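Local coordinates for protein CT_858 (Chlamydia trachomatis, PDB 3DPM) that probably acts as a serine-type endopeptidase, with a PDZ-like domain and a peptidase domain of family S41 in one chain, at residues S107-V112 with R178-K183; E82-P87 with W184-E189; Q19-P24 with R367-Q372. All coordinates share one frame; numbering follows the deposited sequence.

How the interactions relate
Interactions 1 and 2 belong to the PDZ-like domain and share strand 177-187. Interaction 2 pairs one end of that strand with strand 83-92. Interaction 1 sets a loop against the other end. Their centres are 18 Å apart, and they touch where Lys-183 O lies 3.3 Å from Leu-86 CD2. Interaction 3 is remote, with its nearest atoms about 35 Å from interaction 1 and about 25 Å from interaction 2. It joins the N-terminal region to the S41 peptidase region. Its Ala-23 side chain is about 12 Å from the bound lactacystin (LAS). Along the chain, interaction 1 is nested in the loop closed by interaction 2, and both in the loop closed by interaction 3.

Interaction 1 (S107-V112 with R178-K183); sequences SSEIRV and REVRVK
Ile-110 and Val-180 carry the apolar centre of this contact. The two side chains cross obliquely, and the touching is done by the tip of the isoleucine. Its CD1 meets both branches of the valine, 3.4 Å from Val-180 CG1 and 3.5 Å from Val-180 CG2. The CA-CB bond of Ile-110 does not point at the strand. A bend at the second torsion (chi2 65°) turns CD1 toward the valine. The CA-CB bond of Val-180 is directed toward the loop. With CG1 anti to the backbone N (chi1 180°), CG1 and CG2 both come within reach of Ile-110 CD1.

Glu-109 passes alongside the same valine, the two side chains pointing opposite ways. Its CB is 3.7 Å from Val-180 CG2, so the aliphatic root of the glutamate extends the apolar patch. The carboxylate comes to the start of Arg-178, whose side chain crosses that of Glu-109 at about a right angle. Here OE1 of Glu-109 meets carbon, 3.7 Å from Arg-178 CB. The carboxylate and guanidinium planes stand 58° apart, and Glu-109 OE1 is 5.0 Å from Arg-178 NE. The salt bridge of Glu-109 OE1 goes instead to Arg-172.

Segment 107-112 lies in the loop between strands 98-103 and 115-119 of the PDZ-like domain. Ile-110 also packs on Phe-100 and Ile-103, so it sits between strand 98-103 and strand 177-187. Strand 177-187 pairs through its backbone with strand 165-171, as in the bond between Val-180 and Leu-168.

No hydrogen bond or salt bridge crosses between 107-112 and 178-183. The loop is therefore held to this strand by van der Waals contact, chiefly at Val-180, while nearby opposite charges may add a weak attraction between Glu-109 and Arg-178.

Interaction 2 (E82-P87 with W184-E189); sequences ESAYLP and WRYVPE
Tyr-186 OH donates a 2.6 Å hydrogen bond to Glu-82 OE2, using the anti lone pair of that oxygen. The glutamate reaches it with an extended chain, CG lying anti to the backbone N (chi1 175°). Glu-82 N in turn gives a 2.8 Å bond to Glu-189 OE1, which it meets from above the carboxylate plane. One water donates to both Glu-82 OE1 and Glu-189 OE1. It probably eases the repulsion between these two carboxylates. The other oxygen of Glu-189 takes bonds from the backbone N of Ile-81 and of Val-191.

The backbones form an antiparallel strand pair in the sheet of the PDZ-like domain. Ser-83 with Val-187 and Tyr-85 with Arg-185 are hydrogen-bonded pairs. The bond from Val-187 N to Ser-83 O is 2.7 Å long and almost straight (178°). Ala-84 with Tyr-186 is the non-hydrogen-bonded pair between them.

In the packing around the pair, Leu-86 lies over one face of the Trp-184 ring. Its CD1 sits 3.7 Å from the centroid of the six-membered ring of Trp-184, 4° off the normal, a CH-pi contact. Ala-84 CB touches Trp-184 CE3 at 3.5 Å. At the far end Pro-87 crosses the bent Arg-185 chain at about a right angle and puts CD over one face of the guanidinium, 3.4 Å from Arg-185 NE.

Interaction 3 (Q19-P24 with R367-Q372); sequences QVKYAP and RMILTQ
Thr-371 OG1 is gripped by several groups, among them Lys-21 NZ, which reaches it tip to tip in a weak hydrogen bond of 3.3 Å. The threonine is the N-cap of helix 372-384. Its OG1 makes a weak capping bond with Asp-373 N and a hydrogen bond with Glu-374 OE2. Glu-374 OE1 forms the salt bridge of Lys-21. Lysine, threonine and glutamate thus form a small polar cluster at the helix start. Placing OG1 between the backbone N and the carbonyl carbon (chi1 64°) leaves Thr-371 CG2 to lie 3.6 Å from Lys-21 CE. Lys-21 also makes a cation-pi contact with Phe-497.

The contact sets the turn after helix 2-20 against the end of strand 361-368, in the S41 peptidase region. The touching parts run nearly antiparallel, 160° apart. The second subunit also reaches this contact: Lys-21 packs on Pro-502 of that subunit, and Leu-370 O accepts a bond from its Arg-504.

The CA-CB bond of Ile-369 is directed at the turn, and its branches meet backbone there. Its CG1 lies 3.5 Å from Ala-23 CA, while Ile-369 CG2 rests 3.4 Å from Val-20 O.

Interaction 1 (S107-V112 with R178-K183)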
loop_
_atom_site.group_PDB
_atom_site.type_symbol
_atom_site.label_atom_id
_atom_site.label_comp_id
_atom_site.label_asym_id
_atom_site.label_seq_id
_atom_site.Cartn_x
_atom_site.Cartn_y
_atom_site.Cartn_z
ATOM N N SER A 107 -34.283 0.230 -27.046
ATOM C CA SER A 107 -35.579 -0.428 -26.881
ATOM C C SER A 107 -35.581 -1.821 -27.506
ATOM O O SER A 107 -36.234 -2.054 -28.525
ATOM C CB SER A 107 -36.690 0.421 -27.516
ATOM O OG SER A 107 -36.805 1.683 -26.882
ATOM N N SER A 108 -34.848 -2.743 -26.895
ATOM C CA SER A 108 -34.773 -4.106 -27.398
ATOM C C SER A 108 -36.078 -4.834 -27.090
ATOM O O SER A 108 -37.031 -4.228 -26.593
ATOM C CB SER A 108 -33.595 -4.836 -26.749
ATOM O OG SER A 108 -33.429 -6.132 -27.305
ATOM N N GLU A 109 -36.129 -6.129 -27.395
ATOM C CA GLU A 109 -37.325 -6.910 -27.123
ATOM C C GLU A 109 -37.673 -6.877 -25.638
ATOM O O GLU A 109 -38.826 -7.059 -25.267
ATOM C CB GLU A 109 -37.143 -8.370 -27.555
ATOM C CG GLU A 109 -37.669 -8.709 -28.943
ATOM C CD GLU A 109 -38.238 -10.125 -29.024
ATOM O OE1 GLU A 109 -39.316 -10.372 -28.437
ATOM O OE2 GLU A 109 -37.607 -10.992 -29.669
ATOM N N ILE A 110 -36.680 -6.646 -24.786
ATOM C CA ILE A 110 -36.918 -6.611 -23.346
ATOM C C ILE A 110 -37.340 -5.235 -22.842
ATOM O O ILE A 110 -36.752 -4.218 -23.199
ATOM C CB ILE A 110 -35.664 -7.060 -22.542
ATOM C CG1 ILE A 110 -35.401 -8.557 -22.731
ATOM C CG2 ILE A 110 -35.886 -6.823 -21.054
ATOM C CD1 ILE A 110 -35.042 -8.955 -24.124
ATOM N N ARG A 111 -38.371 -5.215 -22.006
ATOM C CA ARG A 111 -38.867 -3.976 -21.423
ATOM C C ARG A 111 -38.875 -4.127 -19.911
ATOM O O ARG A 111 -38.854 -5.241 -19.387
ATOM C CB ARG A 111 -40.302 -3.683 -21.861
ATOM C CG ARG A 111 -40.594 -3.830 -23.328
ATOM C CD ARG A 111 -42.102 -3.838 -23.494
ATOM N NE ARG A 111 -42.560 -4.755 -24.535
ATOM C CZ ARG A 111 -43.670 -5.485 -24.442
ATOM N NH1 ARG A 111 -44.427 -5.406 -23.349
ATOM N NH2 ARG A 111 -44.033 -6.280 -25.443
ATOM N N VAL A 112 -38.914 -2.996 -19.218
ATOM C CA VAL A 112 -38.965 -2.992 -17.771
ATOM C C VAL A 112 -40.299 -3.625 -17.416
ATOM O O VAL A 112 -41.308 -3.353 -18.065
ATOM C CB VAL A 112 -38.928 -1.550 -17.219
ATOM C CG1 VAL A 112 -39.296 -1.551 -15.753
ATOM C CG2 VAL A 112 -37.535 -0.946 -17.411
ATOM N N ARG A 178 -41.441 -14.867 -24.875
ATOM C CA ARG A 178 -40.501 -14.791 -26.001
ATOM C C ARG A 178 -39.067 -15.194 -25.622
ATOM O O ARG A 178 -38.625 -15.000 -24.489
ATOM C CB ARG A 178 -40.454 -13.363 -26.569
ATOM C CG ARG A 178 -41.784 -12.788 -27.069
ATOM C CD ARG A 178 -42.378 -13.593 -28.230
ATOM N NE ARG A 178 -43.607 -12.992 -28.754
ATOM C CZ ARG A 178 -44.570 -13.667 -29.385
ATOM N NH1 ARG A 178 -44.457 -14.979 -29.576
ATOM N NH2 ARG A 178 -45.651 -13.029 -29.827
ATOM N N GLU A 179 -38.350 -15.762 -26.585
ATOM C CA GLU A 179 -36.955 -16.147 -26.404
ATOM C C GLU A 179 -36.170 -15.055 -27.106
ATOM O O GLU A 179 -36.325 -14.853 -28.313
ATOM C CB GLU A 179 -36.663 -17.489 -27.066
ATOM C CG GLU A 179 -36.992 -18.692 -26.197
ATOM C CD GLU A 179 -36.858 -20.018 -26.944
ATOM O OE1 GLU A 179 -35.805 -20.246 -27.592
ATOM O OE2 GLU A 179 -37.809 -20.835 -26.878
ATOM N N VAL A 180 -35.337 -14.341 -26.360
ATOM C CA VAL A 180 -34.573 -13.254 -26.951
ATOM C C VAL A 180 -33.102 -13.574 -27.076
ATOM O O VAL A 180 -32.445 -13.855 -26.090
ATOM C CB VAL A 180 -34.740 -11.961 -26.127
ATOM C CG1 VAL A 180 -33.935 -10.832 -26.751
ATOM C CG2 VAL A 180 -36.210 -11.584 -26.063
ATOM N N ARG A 181 -32.583 -13.541 -28.294
ATOM C CA ARG A 181 -31.168 -13.818 -28.489
ATOM C C ARG A 181 -30.400 -12.527 -28.215
ATOM O O ARG A 181 -30.766 -11.470 -28.705
ATOM C CB ARG A 181 -30.897 -14.306 -29.919
ATOM C CG ARG A 181 -30.471 -15.774 -30.017
ATOM C CD ARG A 181 -31.634 -16.721 -29.762
ATOM N NE ARG A 181 -31.196 -18.099 -29.533
ATOM C CZ ARG A 181 -32.021 -19.122 -29.319
ATOM N NH1 ARG A 181 -33.335 -18.928 -29.311
ATOM N NH2 ARG A 181 -31.536 -20.335 -29.094
ATOM N N VAL A 182 -29.364 -12.609 -27.388
ATOM C CA VAL A 182 -28.553 -11.438 -27.068
ATOM C C VAL A 182 -27.086 -11.806 -27.200
ATOM O O VAL A 182 -26.746 -12.974 -27.386
ATOM C CB VAL A 182 -28.807 -10.922 -25.629
ATOM C CG1 VAL A 182 -30.254 -10.488 -25.480
ATOM C CG2 VAL A 182 -28.474 -11.995 -24.625
ATOM N N LYS A 183 -26.218 -10.810 -27.097
ATOM C CA LYS A 183 -24.791 -11.052 -27.230
ATOM C C LYS A 183 -24.028 -10.442 -26.072
ATOM O O LYS A 183 -24.294 -9.315 -25.668
ATOM C CB LYS A 183 -24.283 -10.460 -28.543
ATOM C CG LYS A 183 -22.971 -11.055 -29.009
ATOM C CD LYS A 183 -22.688 -10.638 -30.432
ATOM C CE LYS A 183 -21.645 -11.533 -31.080
ATOM N NZ LYS A 183 -21.492 -11.198 -32.521
#

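Interaction 2 (E82-P87 with W184-E189)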
loop_
_atom_site.group_PDB
_atom_site.type_symbol
_atom_site.label_atom_id
_atom_site.label_comp_id
_atom_site.label_asym_id
_atom_site.label_seq_id
_atom_site.Cartn_x
_atom_site.Cartn_y
_atom_site.Cartn_z
ATOM N N GLU A 82 -10.146 -10.320 -18.743
ATOM C CA GLU A 82 -11.268 -10.905 -19.459
ATOM C C GLU A 82 -12.551 -10.609 -18.676
ATOM O O GLU A 82 -12.561 -10.633 -17.440
ATOM C CB GLU A 82 -11.069 -12.418 -19.601
ATOM C CG GLU A 82 -12.242 -13.145 -20.231
ATOM C CD GLU A 82 -11.941 -14.610 -20.543
ATOM O OE1 GLU A 82 -11.359 -15.306 -19.684
ATOM O OE2 GLU A 82 -12.293 -15.073 -21.645
ATOM N N SER A 83 -13.626 -10.311 -19.396
ATOM C CA SER A 83 -14.905 -10.031 -18.755
ATOM C C SER A 83 -16.043 -9.982 -19.772
ATOM O O SER A 83 -15.831 -9.726 -20.961
ATOM C CB SER A 83 -14.848 -8.707 -17.982
ATOM O OG SER A 83 -15.002 -7.596 -18.851
ATOM N N ALA A 84 -17.249 -10.241 -19.287
ATOM C CA ALA A 84 -18.447 -10.234 -20.115
ATOM C C ALA A 84 -19.538 -9.516 -19.338
ATOM O O ALA A 84 -19.614 -9.608 -18.115
ATOM C CB ALA A 84 -18.878 -11.662 -20.444
ATOM N N TYR A 85 -20.405 -8.831 -20.062
ATOM C CA TYR A 85 -21.458 -8.055 -19.443
ATOM C C TYR A 85 -22.697 -8.002 -20.336
ATOM O O TYR A 85 -22.590 -8.065 -21.558
ATOM C CB TYR A 85 -20.892 -6.646 -19.201
ATOM C CG TYR A 85 -21.880 -5.587 -18.790
ATOM C CD1 TYR A 85 -22.370 -5.525 -17.481
ATOM C CD2 TYR A 85 -22.330 -4.636 -19.711
ATOM C CE1 TYR A 85 -23.287 -4.535 -17.098
ATOM C CE2 TYR A 85 -23.246 -3.648 -19.343
ATOM C CZ TYR A 85 -23.720 -3.602 -18.037
ATOM O OH TYR A 85 -24.627 -2.629 -17.674
ATOM N N LEU A 86 -23.870 -7.937 -19.709
ATOM C CA LEU A 86 -25.150 -7.804 -20.412
ATOM C C LEU A 86 -25.840 -6.609 -19.742
ATOM O O LEU A 86 -25.955 -6.546 -18.520
ATOM C CB LEU A 86 -25.994 -9.075 -20.299
ATOM C CG LEU A 86 -25.589 -10.168 -21.294
ATOM C CD1 LEU A 86 -26.418 -11.413 -21.079
ATOM C CD2 LEU A 86 -25.769 -9.651 -22.705
ATOM N N PRO A 87 -26.285 -5.633 -20.546
ATOM C CA PRO A 87 -26.953 -4.402 -20.101
ATOM C C PRO A 87 -28.331 -4.520 -19.449
ATOM O O PRO A 87 -29.270 -3.851 -19.869
ATOM C CB PRO A 87 -27.003 -3.577 -21.379
ATOM C CG PRO A 87 -27.252 -4.641 -22.418
ATOM C CD PRO A 87 -26.267 -5.713 -22.021
ATOM N N TRP A 184 -23.085 -11.195 -25.527
ATOM C CA TRP A 184 -22.300 -10.688 -24.416
ATOM C C TRP A 184 -21.332 -9.595 -24.853
ATOM O O TRP A 184 -20.642 -9.738 -25.864
ATOM C CB TRP A 184 -21.477 -11.809 -23.770
ATOM C CG TRP A 184 -22.239 -12.778 -22.947
ATOM C CD1 TRP A 184 -22.704 -14.004 -23.332
ATOM C CD2 TRP A 184 -22.601 -12.625 -21.569
ATOM N NE1 TRP A 184 -23.331 -14.628 -22.277
ATOM C CE2 TRP A 184 -23.285 -13.802 -21.182
ATOM C CE3 TRP A 184 -22.413 -11.607 -20.620
ATOM C CZ2 TRP A 184 -23.781 -13.988 -19.886
ATOM C CZ3 TRP A 184 -22.905 -11.794 -19.334
ATOM C CH2 TRP A 184 -23.583 -12.977 -18.980
ATOM N N ARG A 185 -21.299 -8.496 -24.104
ATOM C CA ARG A 185 -20.338 -7.432 -24.382
ATOM C C ARG A 185 -19.116 -8.129 -23.802
ATOM O O ARG A 185 -18.979 -8.240 -22.591
ATOM C CB ARG A 185 -20.658 -6.163 -23.580
ATOM C CG ARG A 185 -21.832 -5.317 -24.110
ATOM C CD ARG A 185 -23.115 -6.132 -24.278
ATOM N NE ARG A 185 -24.255 -5.326 -24.722
ATOM C CZ ARG A 185 -25.187 -5.765 -25.566
ATOM N NH1 ARG A 185 -25.107 -6.996 -26.061
ATOM N NH2 ARG A 185 -26.207 -4.983 -25.910
ATOM N N TYR A 186 -18.242 -8.612 -24.672
ATOM C CA TYR A 186 -17.072 -9.375 -24.249
ATOM C C TYR A 186 -15.702 -8.723 -24.404
ATOM O O TYR A 186 -15.357 -8.221 -25.469
ATOM C CB TYR A 186 -17.088 -10.702 -25.012
ATOM C CG TYR A 186 -15.940 -11.647 -24.741
ATOM C CD1 TYR A 186 -15.844 -12.328 -23.529
ATOM C CD2 TYR A 186 -14.977 -11.903 -25.723
ATOM C CE1 TYR A 186 -14.827 -13.245 -23.302
ATOM C CE2 TYR A 186 -13.956 -12.820 -25.504
ATOM C CZ TYR A 186 -13.892 -13.485 -24.296
ATOM O OH TYR A 186 -12.903 -14.410 -24.089
ATOM N N VAL A 187 -14.921 -8.733 -23.329
ATOM C CA VAL A 187 -13.563 -8.210 -23.381
ATOM C C VAL A 187 -12.661 -9.437 -23.256
ATOM O O VAL A 187 -12.633 -10.089 -22.213
ATOM C CB VAL A 187 -13.232 -7.261 -22.211
ATOM C CG1 VAL A 187 -11.777 -6.819 -22.319
ATOM C CG2 VAL A 187 -14.166 -6.055 -22.218
ATOM N N PRO A 188 -11.916 -9.771 -24.323
ATOM C CA PRO A 188 -11.027 -10.934 -24.289
ATOM C C PRO A 188 -9.862 -10.775 -23.313
ATOM O O PRO A 188 -9.553 -9.667 -22.856
ATOM C CB PRO A 188 -10.571 -11.053 -25.737
ATOM C CG PRO A 188 -10.522 -9.642 -26.177
ATOM C CD PRO A 188 -11.778 -9.044 -25.599
ATOM N N GLU A 189 -9.219 -11.889 -22.987
ATOM C CA GLU A 189 -8.109 -11.838 -22.052
ATOM C C GLU A 189 -6.874 -11.248 -22.713
ATOM O O GLU A 189 -6.603 -11.507 -23.878
ATOM C CB GLU A 189 -7.804 -13.232 -21.504
ATOM C CG GLU A 189 -6.881 -13.197 -20.284
ATOM C CD GLU A 189 -7.330 -12.173 -19.232
ATOM O OE1 GLU A 189 -8.348 -12.415 -18.555
ATOM O OE2 GLU A 189 -6.668 -11.121 -19.090
HETATM O O HOH W 1 -9.052 -15.370 -18.256
HETATM O O HOH W 2 -17.093 -6.845 -20.741
#

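Interaction 3 (Q19-P24 with R367-Q372)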
loop_
_atom_site.group_PDB
_atom_site.type_symbol
_atom_site.label_atom_id
_atom_site.label_comp_id
_atom_site.label_asym_id
_atom_site.label_seq_id
_atom_site.Cartn_x
_atom_site.Cartn_y
_atom_site.Cartn_z
ATOM N N GLN A 19 -4.961 -19.588 8.675
ATOM C CA GLN A 19 -4.589 -20.161 9.968
ATOM C C GLN A 19 -3.876 -19.135 10.831
ATOM O O GLN A 19 -3.604 -19.393 12.002
ATOM C CB GLN A 19 -3.654 -21.360 9.774
ATOM C CG GLN A 19 -4.190 -22.404 8.822
ATOM C CD GLN A 19 -4.405 -23.743 9.487
ATOM O OE1 GLN A 19 -3.496 -24.566 9.558
ATOM N NE2 GLN A 19 -5.614 -23.966 9.995
ATOM N N VAL A 20 -3.584 -17.972 10.253
ATOM C CA VAL A 20 -2.858 -16.918 10.958
ATOM C C VAL A 20 -3.606 -15.617 11.265
ATOM O O VAL A 20 -3.509 -15.096 12.379
ATOM C CB VAL A 20 -1.577 -16.530 10.178
ATOM C CG1 VAL A 20 -0.835 -15.402 10.901
ATOM C CG2 VAL A 20 -0.679 -17.737 10.024
ATOM N N LYS A 21 -4.333 -15.080 10.287
ATOM C CA LYS A 21 -5.027 -13.805 10.486
ATOM C C LYS A 21 -6.512 -13.766 10.126
ATOM O O LYS A 21 -7.074 -12.693 9.886
ATOM C CB LYS A 21 -4.294 -12.711 9.710
ATOM C CG LYS A 21 -3.418 -11.796 10.550
ATOM C CD LYS A 21 -4.224 -10.655 11.151
ATOM C CE LYS A 21 -3.320 -9.664 11.876
ATOM N NZ LYS A 21 -2.309 -9.035 10.969
ATOM N N TYR A 22 -7.157 -14.923 10.097
ATOM C CA TYR A 22 -8.569 -14.964 9.770
ATOM C C TYR A 22 -9.377 -15.129 11.054
ATOM O O TYR A 22 -9.579 -16.240 11.538
ATOM C CB TYR A 22 -8.844 -16.112 8.804
ATOM C CG TYR A 22 -10.231 -16.043 8.241
ATOM C CD1 TYR A 22 -10.644 -14.931 7.501
ATOM C CD2 TYR A 22 -11.158 -17.036 8.513
ATOM C CE1 TYR A 22 -11.952 -14.811 7.060
ATOM C CE2 TYR A 22 -12.463 -16.925 8.077
ATOM C CZ TYR A 22 -12.854 -15.807 7.355
ATOM O OH TYR A 22 -14.163 -15.675 6.959
ATOM N N ALA A 23 -9.837 -14.006 11.599
ATOM C CA ALA A 23 -10.587 -13.978 12.856
ATOM C C ALA A 23 -11.862 -14.822 12.942
ATOM O O ALA A 23 -12.164 -15.408 13.986
ATOM C CB ALA A 23 -10.910 -12.527 13.230
ATOM N N PRO A 24 -12.639 -14.887 11.860
ATOM C CA PRO A 24 -13.826 -15.716 12.059
ATOM C C PRO A 24 -13.676 -17.213 11.767
ATOM O O PRO A 24 -14.674 -17.897 11.582
ATOM C CB PRO A 24 -14.871 -15.030 11.178
ATOM C CG PRO A 24 -14.065 -14.483 10.060
ATOM C CD PRO A 24 -12.789 -13.990 10.697
ATOM N N ARG A 367 -13.820 -8.928 18.436
ATOM C CA ARG A 367 -12.888 -9.944 18.951
ATOM C C ARG A 367 -11.830 -9.948 17.841
ATOM O O ARG A 367 -12.126 -10.286 16.694
ATOM C CB ARG A 367 -13.522 -11.343 19.016
ATOM C CG ARG A 367 -14.826 -11.505 19.819
ATOM C CD ARG A 367 -14.606 -11.725 21.310
ATOM N NE ARG A 367 -13.701 -12.833 21.628
ATOM C CZ ARG A 367 -14.035 -14.123 21.659
ATOM N NH1 ARG A 367 -15.274 -14.510 21.387
ATOM N NH2 ARG A 367 -13.124 -15.034 21.995
ATOM N N MET A 368 -10.604 -9.577 18.168
ATOM C CA MET A 368 -9.558 -9.497 17.156
ATOM C C MET A 368 -8.486 -10.563 17.236
ATOM O O MET A 368 -8.259 -11.155 18.300
ATOM C CB MET A 368 -8.865 -8.139 17.256
ATOM C CG MET A 368 -9.780 -6.949 17.045
ATOM S SD MET A 368 -9.110 -5.467 17.804
ATOM C CE MET A 368 -7.738 -5.068 16.683
ATOM N N ILE A 369 -7.846 -10.820 16.095
ATOM C CA ILE A 369 -6.721 -11.743 16.041
ATOM C C ILE A 369 -5.535 -10.786 16.052
ATOM O O ILE A 369 -5.466 -9.875 15.228
ATOM C CB ILE A 369 -6.680 -12.570 14.744
ATOM C CG1 ILE A 369 -7.678 -13.724 14.808
ATOM C CG2 ILE A 369 -5.296 -13.199 14.593
ATOM C CD1 ILE A 369 -8.957 -13.412 15.576
ATOM N N LEU A 370 -4.602 -10.982 16.974
ATOM C CA LEU A 370 -3.471 -10.073 17.064
ATOM C C LEU A 370 -2.100 -10.621 16.678
ATOM O O LEU A 370 -1.783 -11.775 16.953
ATOM C CB LEU A 370 -3.399 -9.502 18.490
ATOM C CG LEU A 370 -4.685 -8.866 19.052
ATOM C CD1 LEU A 370 -4.476 -8.506 20.505
ATOM C CD2 LEU A 370 -5.060 -7.630 18.262
ATOM N N THR A 371 -1.302 -9.769 16.026
ATOM C CA THR A 371 0.082 -10.057 15.623
ATOM C C THR A 371 0.786 -8.764 16.045
ATOM O O THR A 371 0.113 -7.784 16.366
ATOM C CB THR A 371 0.232 -10.260 14.080
ATOM O OG1 THR A 371 -0.095 -9.042 13.391
ATOM C CG2 THR A 371 -0.694 -11.373 13.586
ATOM N N GLN A 372 2.115 -8.725 16.060
ATOM C CA GLN A 372 2.773 -7.485 16.481
ATOM C C GLN A 372 2.471 -6.292 15.566
ATOM O O GLN A 372 2.754 -5.147 15.910
ATOM C CB GLN A 372 4.291 -7.684 16.665
ATOM C CG GLN A 372 4.937 -8.675 15.749
ATOM C CD GLN A 372 4.719 -10.122 16.166
ATOM O OE1 GLN A 372 5.194 -10.563 17.212
ATOM N NE2 GLN A 372 4.008 -10.871 15.334
#